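Local atomic coordinates of Csc2 (Thermofilum pendens, PDB entry 4TXD), a protein that probably binds CRISPR RNA as the Cas7-family, RRM-containing subunit of a type I-D interference complex, and carries a bound zinc ion. Residues R22-L30 with T324-A334; V100-L108 with A257-L268. All coordinates share one frame; numbering follows the deposited sequence.

Contact 1. Residues R22-L30 with T324-A334; sequences RDVLAELGL and TPVDNSKLLAA
Leu28 and Leu30 make the apolar part of this contact, with Val24 beside them. Both methyls of Leu28 reach helix 328-334: CD2 lies over its backbone, 3.7 Å from Leu331 N and in touch with Lys330 CB, while CD1 meets Leu331 CD1 at 4.0 Å. Leu30 comes down further along, its CD2 3.7 Å from Thr324 CG2 and also near Val326. Val24 closes the other end, CG1 against the methyl of Ala334. The short helix 24-27 lies against helix 328-334, and the turn after it, Gly29 and Leu30, against edge strand 324-325 of the antiparallel sheet; Leu25 turns elsewhere, onto helix 252-263. Asp327 is the N-cap just before helix 328-334, its OD2 accepting from Lys330 N, which lies above the carboxylate plane.

Arg22, poorly ordered, stretches out from CG to NE and donates from NH2 to Ala334 O, 3.1 Å with an N-H...O angle of 158°, the acceptor near the guanidinium plane. The same NH2 pairs with Glu27 OE2 at 2.8 Å, a salt bridge in which the Glu27 carboxylate carbon lies over one face of the guanidinium, with OE2 also close to the Ala334 methyl. A water donates to Glu27 O and weakly accepts from Lys330 NZ.

Contact 2. Residues V100-L108 with A257-L268; sequences VTRRQMLQL and ATLYSLATLREL
Gln104 leaves helix 94-115 with CG opposite its own backbone N (chi1 176°) and then bends at chi2 (61°), which sets CG 3.2 Å from Ser261 O and swings the amide across the Thr264 side chain at about a right angle. There NE2 donates a weak hydrogen bond to Thr264 OG1 at 3.0 Å; that hydroxyl itself donates a hydrogen bond to Tyr260 O. The other end of the amide, OE1, takes a water that also bonds Arg266 N and Glu267 O. A leucine here would probably leave this water and the Thr264 hydroxyl each short of a partner.

On one side of Gln104, Leu265 CD2 packs on its CB and reaches Val100 O, while Leu268 CD2 touches Val100 CB at 3.9 Å. On the other, Met105 CB sits 3.3 Å from Ser261 OG, which donates to Ala257 O, and the Met105 methyl CE curls round to Ala257 and Thr258. Leu108 CD1 rests against Tyr260 CD2, 3.7 Å away. Thr101 OG1, bonded back to Leu97 O, lies against Leu262 CD1.

The segments of helices 94-115 and 252-263 cross at 104° with axes 8.7 Å apart, an almost perpendicular, buried helix-helix packing. Met105 also touches Ile173 and Phe174 of helix 169-174, which carries the zinc ligand Cys171, so the crossing lies beside the zinc-bearing part of the protein.

From the N terminus, the chain enters contact 1 at once with 22-30, then runs through the first sheet strands into helix 94-115, where contact 2 begins. It passes the zinc site and further strands before 257-268 closes contact 2, a loop of 148 intervening residues. Strand 277-288 and two helices follow, and 324-334 closes contact 1 across 293 residues, so contact 2 is nested wholly inside contact 1. Although their centres lie about 17 Å apart, the two touch: Leu331 packs on Ala263, and Leu332 CD2 meets Thr264 CG2 at 3.6 Å. Helix 252-263 therefore lies between helices 94-115 and 328-334, and Leu262 and Leu331 both rest on Ile282 of strand 277-288.

Contact 1. Residues R22-L30 with T324-A334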
loop_
_atom_site.group_PDB
_atom_site.type_symbol
_atom_site.label_atom_id
_atom_site.label_comp_id
_atom_site.label_asym_id
_atom_site.label_seq_id
_atom_site.Cartn_x
_atom_site.Cartn_y
_atom_site.Cartn_z
ATOM N N ARG A 22 23.423 9.319 -5.269
ATOM C CA ARG A 22 22.131 9.773 -4.763
ATOM C C ARG A 22 21.710 9.024 -3.499
ATOM O O ARG A 22 21.926 7.817 -3.378
ATOM C CB ARG A 22 21.057 9.619 -5.841
ATOM C CG ARG A 22 19.685 10.094 -5.399
ATOM C CD ARG A 22 18.750 10.297 -6.573
ATOM N NE ARG A 22 17.566 11.054 -6.180
ATOM C CZ ARG A 22 17.517 12.380 -6.114
ATOM N NH1 ARG A 22 18.590 13.101 -6.415
ATOM N NH2 ARG A 22 16.400 12.988 -5.740
ATOM N N ASP A 23 21.103 9.744 -2.559
ATOM C CA ASP A 23 20.693 9.168 -1.296
ATOM C C ASP A 23 19.327 9.672 -0.823
ATOM O O ASP A 23 19.266 10.472 0.069
ATOM C CB ASP A 23 21.754 9.466 -0.251
ATOM C CG ASP A 23 21.516 8.752 1.044
ATOM O OD1 ASP A 23 22.309 8.908 1.975
ATOM O OD2 ASP A 23 20.535 8.040 1.155
ATOM N N VAL A 24 18.240 9.192 -1.413
ATOM C CA VAL A 24 16.895 9.735 -1.197
ATOM C C VAL A 24 16.493 9.767 0.283
ATOM O O VAL A 24 15.813 10.693 0.722
ATOM C CB VAL A 24 15.831 8.944 -1.992
ATOM C CG1 VAL A 24 14.445 9.501 -1.731
ATOM C CG2 VAL A 24 16.128 8.994 -3.479
ATOM N N LEU A 25 16.923 8.799 1.054
ATOM C CA LEU A 25 16.646 8.849 2.466
ATOM C C LEU A 25 17.255 10.085 3.098
ATOM O O LEU A 25 16.659 10.713 3.923
ATOM C CB LEU A 25 17.151 7.610 3.164
ATOM C CG LEU A 25 16.429 6.298 2.915
ATOM C CD1 LEU A 25 16.884 5.241 3.880
ATOM C CD2 LEU A 25 14.932 6.462 2.983
ATOM N N ALA A 26 18.471 10.415 2.714
ATOM C CA ALA A 26 19.132 11.584 3.291
ATOM C C ALA A 26 18.463 12.874 2.828
ATOM O O ALA A 26 18.392 13.847 3.581
ATOM C CB ALA A 26 20.606 11.594 2.933
ATOM N N GLU A 27 17.986 12.875 1.585
ATOM C CA GLU A 27 17.276 14.018 1.024
ATOM C C GLU A 27 16.006 14.309 1.815
ATOM O O GLU A 27 15.673 15.465 2.085
ATOM C CB GLU A 27 16.941 13.769 -0.446
ATOM C CG GLU A 27 18.171 13.485 -1.295
ATOM C CD GLU A 27 17.891 13.530 -2.785
ATOM O OE1 GLU A 27 18.790 13.153 -3.564
ATOM O OE2 GLU A 27 16.780 13.945 -3.176
ATOM N N LEU A 28 15.297 13.246 2.176
ATOM C CA LEU A 28 14.186 13.343 3.108
ATOM C C LEU A 28 14.824 13.296 4.490
ATOM O O LEU A 28 16.027 13.148 4.596
ATOM C CB LEU A 28 13.185 12.214 2.863
ATOM C CG LEU A 28 12.929 12.053 1.353
ATOM C CD1 LEU A 28 12.177 10.787 0.998
ATOM C CD2 LEU A 28 12.187 13.270 0.818
ATOM N N GLY A 29 14.072 13.434 5.564
ATOM C CA GLY A 29 14.755 13.455 6.847
ATOM C C GLY A 29 15.096 12.081 7.392
ATOM O O GLY A 29 15.300 11.927 8.597
ATOM N N LEU A 30 15.187 11.111 6.507
ATOM C CA LEU A 30 14.963 9.726 6.860
ATOM C C LEU A 30 16.153 8.816 7.033
ATOM O O LEU A 30 15.997 7.627 7.074
ATOM C CB LEU A 30 13.990 9.095 5.882
ATOM C CG LEU A 30 12.682 9.839 5.722
ATOM C CD1 LEU A 30 11.698 9.035 4.927
ATOM C CD2 LEU A 30 12.146 10.183 7.089
ATOM N N THR A 324 9.484 10.805 12.840
ATOM C CA THR A 324 10.232 11.689 11.969
ATOM C C THR A 324 9.298 12.263 10.929
ATOM O O THR A 324 8.690 11.508 10.169
ATOM C CB THR A 324 11.377 10.959 11.260
ATOM O OG1 THR A 324 12.244 10.380 12.240
ATOM C CG2 THR A 324 12.142 11.909 10.359
ATOM N N PRO A 325 9.177 13.598 10.890
ATOM C CA PRO A 325 8.266 14.233 9.940
ATOM C C PRO A 325 8.661 13.895 8.527
ATOM O O PRO A 325 9.840 13.675 8.265
ATOM C CB PRO A 325 8.436 15.735 10.221
ATOM C CG PRO A 325 9.741 15.843 10.929
ATOM C CD PRO A 325 9.884 14.586 11.723
ATOM N N VAL A 326 7.683 13.821 7.635
ATOM C CA VAL A 326 7.973 13.646 6.224
ATOM C C VAL A 326 7.421 14.821 5.443
ATOM O O VAL A 326 6.263 15.208 5.619
ATOM C CB VAL A 326 7.380 12.341 5.677
ATOM C CG1 VAL A 326 7.497 12.301 4.153
ATOM C CG2 VAL A 326 8.056 11.134 6.326
ATOM N N ASP A 327 8.267 15.396 4.595
ATOM C CA ASP A 327 7.864 16.456 3.691
ATOM C C ASP A 327 7.302 15.837 2.421
ATOM O O ASP A 327 8.051 15.465 1.516
ATOM C CB ASP A 327 9.051 17.366 3.367
ATOM C CG ASP A 327 8.641 18.639 2.651
ATOM O OD1 ASP A 327 9.232 19.696 2.963
ATOM O OD2 ASP A 327 7.745 18.593 1.775
ATOM N N ASN A 328 5.977 15.740 2.356
ATOM C CA ASN A 328 5.310 15.061 1.257
ATOM C C ASN A 328 5.707 15.631 -0.093
ATOM O O ASN A 328 5.832 14.898 -1.066
ATOM C CB ASN A 328 3.790 15.130 1.428
ATOM C CG ASN A 328 3.059 14.152 0.534
ATOM O OD1 ASN A 328 2.918 12.975 0.873
ATOM N ND2 ASN A 328 2.592 14.629 -0.619
ATOM N N SER A 329 5.925 16.939 -0.154
ATOM C CA SER A 329 6.327 17.588 -1.396
ATOM C C SER A 329 7.729 17.161 -1.823
ATOM O O SER A 329 8.004 16.984 -3.009
ATOM C CB SER A 329 6.277 19.108 -1.238
ATOM O OG SER A 329 7.186 19.529 -0.232
ATOM N N LYS A 330 8.618 17.016 -0.845
ATOM C CA LYS A 330 9.986 16.593 -1.138
ATOM C C LYS A 330 9.991 15.144 -1.618
ATOM O O LYS A 330 10.739 14.788 -2.535
ATOM C CB LYS A 330 10.891 16.746 0.082
ATOM C CG LYS A 330 11.311 18.174 0.386
ATOM C CD LYS A 330 12.269 18.210 1.572
ATOM C CE LYS A 330 12.471 19.633 2.078
ATOM N NZ LYS A 330 13.514 19.716 3.142
ATOM N N LEU A 331 9.144 14.317 -1.003
ATOM C CA LEU A 331 9.006 12.916 -1.407
ATOM C C LEU A 331 8.647 12.801 -2.881
ATOM O O LEU A 331 9.278 12.055 -3.632
ATOM C CB LEU A 331 7.944 12.208 -0.548
ATOM C CG LEU A 331 7.573 10.781 -0.974
ATOM C CD1 LEU A 331 8.799 9.864 -0.902
ATOM C CD2 LEU A 331 6.413 10.226 -0.125
ATOM N N LEU A 332 7.636 13.557 -3.298
ATOM C CA LEU A 332 7.163 13.518 -4.679
ATOM C C LEU A 332 8.231 13.958 -5.691
ATOM O O LEU A 332 8.267 13.472 -6.827
ATOM C CB LEU A 332 5.924 14.406 -4.840
ATOM C CG LEU A 332 4.635 13.954 -4.125
ATOM C CD1 LEU A 332 3.551 15.028 -4.175
ATOM C CD2 LEU A 332 4.113 12.661 -4.732
ATOM N N ALA A 333 9.093 14.879 -5.277
ATOM C CA ALA A 333 10.091 15.436 -6.184
ATOM C C ALA A 333 11.360 14.585 -6.228
ATOM O O ALA A 333 12.036 14.522 -7.255
ATOM C CB ALA A 333 10.423 16.871 -5.782
ATOM N N ALA A 334 11.674 13.929 -5.115
ATOM C CA ALA A 334 12.930 13.187 -4.986
ATOM C C ALA A 334 12.885 11.836 -5.696
ATOM O O ALA A 334 13.892 11.135 -5.794
ATOM C CB ALA A 334 13.277 12.990 -3.517
HETATM O O HOH W 1 14.762 16.899 4.604
#

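Contact 2. Residues V100-L108 with A257-L268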
loop_
_atom_site.group_PDB
_atom_site.type_symbol
_atom_site.label_atom_id
_atom_site.label_comp_id
_atom_site.label_asym_id
_atom_site.label_seq_id
_atom_site.Cartn_x
_atom_site.Cartn_y
_atom_site.Cartn_z
ATOM N N VAL A 100 -6.012 -0.206 -3.727
ATOM C CA VAL A 100 -5.744 1.015 -4.493
ATOM C C VAL A 100 -4.250 1.319 -4.490
ATOM O O VAL A 100 -3.720 1.846 -5.485
ATOM C CB VAL A 100 -6.534 2.260 -3.977
ATOM C CG1 VAL A 100 -8.041 2.041 -4.100
ATOM C CG2 VAL A 100 -6.132 2.649 -2.549
ATOM N N THR A 101 -3.558 0.985 -3.401
ATOM C CA THR A 101 -2.144 1.324 -3.303
ATOM C C THR A 101 -1.347 0.401 -4.227
ATOM O O THR A 101 -0.404 0.835 -4.911
ATOM C CB THR A 101 -1.609 1.217 -1.867
ATOM O OG1 THR A 101 -2.351 2.091 -1.004
ATOM C CG2 THR A 101 -0.123 1.597 -1.802
ATOM N N ARG A 102 -1.727 -0.850 -4.279
ATOM C CA ARG A 102 -1.039 -1.772 -5.144
ATOM C C ARG A 102 -1.348 -1.513 -6.603
ATOM O O ARG A 102 -0.517 -1.616 -7.430
ATOM C CB ARG A 102 -1.270 -3.214 -4.716
ATOM C CG ARG A 102 -2.228 -4.001 -5.514
ATOM C CD ARG A 102 -1.689 -5.392 -5.774
ATOM N NE ARG A 102 -2.001 -6.262 -4.678
ATOM C CZ ARG A 102 -1.313 -7.327 -4.299
ATOM N NH1 ARG A 102 -1.761 -7.994 -3.290
ATOM N NH2 ARG A 102 -0.195 -7.703 -4.875
ATOM N N ARG A 103 -2.563 -1.112 -6.870
ATOM C CA ARG A 103 -2.935 -0.724 -8.225
ATOM C C ARG A 103 -2.143 0.511 -8.688
ATOM O O ARG A 103 -1.752 0.613 -9.860
ATOM C CB ARG A 103 -4.447 -0.470 -8.305
ATOM C CG ARG A 103 -5.019 -0.547 -9.706
ATOM C CD ARG A 103 -5.030 0.808 -10.365
ATOM N NE ARG A 103 -5.306 0.736 -11.798
ATOM C CZ ARG A 103 -4.376 0.558 -12.730
ATOM N NH1 ARG A 103 -3.103 0.418 -12.380
ATOM N NH2 ARG A 103 -4.718 0.516 -14.011
ATOM N N GLN A 104 -1.897 1.438 -7.768
ATOM C CA GLN A 104 -1.084 2.609 -8.076
ATOM C C GLN A 104 0.384 2.228 -8.341
ATOM O O GLN A 104 0.994 2.697 -9.309
ATOM C CB GLN A 104 -1.174 3.643 -6.945
ATOM C CG GLN A 104 -0.275 4.887 -7.123
ATOM C CD GLN A 104 -0.590 5.717 -8.375
ATOM O OE1 GLN A 104 -1.595 5.505 -9.059
ATOM N NE2 GLN A 104 0.289 6.668 -8.677
ATOM N N MET A 105 0.957 1.377 -7.497
ATOM C CA MET A 105 2.335 0.943 -7.731
ATOM C C MET A 105 2.456 0.262 -9.083
ATOM O O MET A 105 3.436 0.466 -9.812
ATOM C CB MET A 105 2.829 -0.004 -6.629
ATOM C CG MET A 105 4.272 -0.489 -6.900
ATOM S SD MET A 105 5.007 -1.520 -5.620
ATOM C CE MET A 105 5.252 -0.319 -4.316
ATOM N N LEU A 106 1.451 -0.502 -9.433
ATOM C CA LEU A 106 1.409 -1.170 -10.694
ATOM C C LEU A 106 1.383 -0.175 -11.860
ATOM O O LEU A 106 2.016 -0.380 -12.876
ATOM C CB LEU A 106 0.235 -2.112 -10.746
ATOM C CG LEU A 106 0.024 -2.801 -12.064
ATOM C CD1 LEU A 106 1.315 -3.361 -12.622
ATOM C CD2 LEU A 106 -1.058 -3.842 -12.038
ATOM N N GLN A 107 0.648 0.909 -11.683
ATOM C CA GLN A 107 0.546 1.906 -12.753
ATOM C C GLN A 107 1.882 2.631 -12.882
ATOM O O GLN A 107 2.331 2.924 -13.992
ATOM C CB GLN A 107 -0.611 2.883 -12.489
ATOM C CG GLN A 107 -0.952 3.812 -13.668
ATOM C CD GLN A 107 -1.272 3.062 -14.955
ATOM O OE1 GLN A 107 -1.860 1.973 -14.939
ATOM N NE2 GLN A 107 -0.871 3.642 -16.083
ATOM N N LEU A 108 2.532 2.893 -11.752
ATOM C CA LEU A 108 3.839 3.524 -11.758
ATOM C C LEU A 108 4.853 2.603 -12.438
ATOM O O LEU A 108 5.703 3.076 -13.193
ATOM C CB LEU A 108 4.284 3.878 -10.336
ATOM C CG LEU A 108 3.435 4.965 -9.650
ATOM C CD1 LEU A 108 3.862 5.137 -8.217
ATOM C CD2 LEU A 108 3.564 6.298 -10.390
ATOM N N ALA A 257 9.529 3.414 -2.563
ATOM C CA ALA A 257 8.506 3.228 -3.593
ATOM C C ALA A 257 7.113 3.042 -2.978
ATOM O O ALA A 257 6.109 3.442 -3.570
ATOM C CB ALA A 257 8.848 2.034 -4.489
ATOM N N THR A 258 7.055 2.428 -1.799
ATOM C CA THR A 258 5.763 2.233 -1.147
ATOM C C THR A 258 5.224 3.592 -0.685
ATOM O O THR A 258 4.074 3.931 -0.960
ATOM C CB THR A 258 5.880 1.235 0.021
ATOM O OG1 THR A 258 6.206 -0.048 -0.522
ATOM C CG2 THR A 258 4.564 1.114 0.799
ATOM N N LEU A 259 6.073 4.377 -0.020
ATOM C CA LEU A 259 5.694 5.736 0.386
ATOM C C LEU A 259 5.224 6.546 -0.816
ATOM O O LEU A 259 4.218 7.244 -0.761
ATOM C CB LEU A 259 6.863 6.449 1.075
ATOM C CG LEU A 259 7.326 5.856 2.407
ATOM C CD1 LEU A 259 8.496 6.653 2.970
ATOM C CD2 LEU A 259 6.192 5.820 3.403
ATOM N N TYR A 260 5.945 6.420 -1.918
ATOM C CA TYR A 260 5.649 7.171 -3.135
ATOM C C TYR A 260 4.362 6.716 -3.818
ATOM O O TYR A 260 3.633 7.526 -4.392
ATOM C CB TYR A 260 6.835 7.050 -4.100
ATOM C CG TYR A 260 6.735 7.830 -5.388
ATOM C CD1 TYR A 260 6.998 9.200 -5.421
ATOM C CD2 TYR A 260 6.421 7.192 -6.583
ATOM C CE1 TYR A 260 6.929 9.908 -6.609
ATOM C CE2 TYR A 260 6.360 7.892 -7.776
ATOM C CZ TYR A 260 6.615 9.249 -7.781
ATOM O OH TYR A 260 6.548 9.937 -8.966
ATOM N N SER A 261 4.073 5.419 -3.768
ATOM C CA SER A 261 2.831 4.928 -4.349
ATOM C C SER A 261 1.638 5.509 -3.586
ATOM O O SER A 261 0.629 5.883 -4.181
ATOM C CB SER A 261 2.782 3.395 -4.325
ATOM O OG SER A 261 3.752 2.836 -5.214
ATOM N N LEU A 262 1.768 5.562 -2.268
ATOM C CA LEU A 262 0.751 6.155 -1.401
ATOM C C LEU A 262 0.554 7.637 -1.729
ATOM O O LEU A 262 -0.562 8.104 -1.935
ATOM C CB LEU A 262 1.173 5.999 0.054
ATOM C CG LEU A 262 0.219 5.578 1.163
ATOM C CD1 LEU A 262 -0.878 4.671 0.665
ATOM C CD2 LEU A 262 1.042 4.884 2.235
ATOM N N ALA A 263 1.666 8.361 -1.779
ATOM C CA ALA A 263 1.670 9.806 -1.984
ATOM C C ALA A 263 1.123 10.207 -3.345
ATOM O O ALA A 263 0.678 11.344 -3.529
ATOM C CB ALA A 263 3.093 10.347 -1.808
ATOM N N THR A 264 1.142 9.283 -4.301
ATOM C CA THR A 264 0.688 9.609 -5.647
ATOM C C THR A 264 -0.700 9.100 -5.975
ATOM O O THR A 264 -1.164 9.248 -7.106
ATOM C CB THR A 264 1.665 9.076 -6.724
ATOM O OG1 THR A 264 1.977 7.701 -6.467
ATOM C CG2 THR A 264 2.955 9.902 -6.718
ATOM N N LEU A 265 -1.366 8.502 -4.993
ATOM C CA LEU A 265 -2.777 8.168 -5.131
ATOM C C LEU A 265 -3.609 9.411 -5.451
ATOM O O LEU A 265 -3.532 10.417 -4.747
ATOM C CB LEU A 265 -3.313 7.524 -3.846
ATOM C CG LEU A 265 -2.943 6.078 -3.546
ATOM C CD1 LEU A 265 -3.395 5.708 -2.148
ATOM C CD2 LEU A 265 -3.600 5.185 -4.596
ATOM N N ARG A 266 -4.411 9.321 -6.497
ATOM C CA ARG A 266 -5.319 10.400 -6.839
ATOM C C ARG A 266 -6.665 9.844 -7.293
ATOM O O ARG A 266 -7.655 9.925 -6.551
ATOM C CB ARG A 266 -4.699 11.307 -7.913
ATOM C CG ARG A 266 -5.580 12.482 -8.264
ATOM C CD ARG A 266 -4.808 13.638 -8.887
ATOM N NE ARG A 266 -5.488 14.909 -8.641
ATOM C CZ ARG A 266 -6.484 15.384 -9.385
ATOM N NH1 ARG A 266 -6.920 14.697 -10.433
ATOM N NH2 ARG A 266 -7.044 16.549 -9.080
ATOM N N GLU A 267 -6.719 9.262 -8.490
ATOM C CA GLU A 267 -7.979 8.706 -8.984
ATOM C C GLU A 267 -8.161 7.280 -8.490
ATOM O O GLU A 267 -7.403 6.393 -8.864
ATOM C CB GLU A 267 -8.040 8.740 -10.511
ATOM C CG GLU A 267 -7.796 10.115 -11.126
ATOM C CD GLU A 267 -8.882 11.124 -10.798
ATOM O OE1 GLU A 267 -9.969 10.711 -10.328
ATOM O OE2 GLU A 267 -8.646 12.339 -11.014
ATOM N N LEU A 268 -9.163 7.068 -7.643
ATOM C CA LEU A 268 -9.414 5.754 -7.052
ATOM C C LEU A 268 -10.571 5.095 -7.767
ATOM O O LEU A 268 -11.591 5.736 -8.042
ATOM C CB LEU A 268 -9.724 5.863 -5.555
ATOM C CG LEU A 268 -8.711 6.580 -4.659
ATOM C CD1 LEU A 268 -9.135 6.470 -3.199
ATOM C CD2 LEU A 268 -7.288 6.023 -4.860
HETATM O O HOH W 2 -4.462 6.603 -7.936
#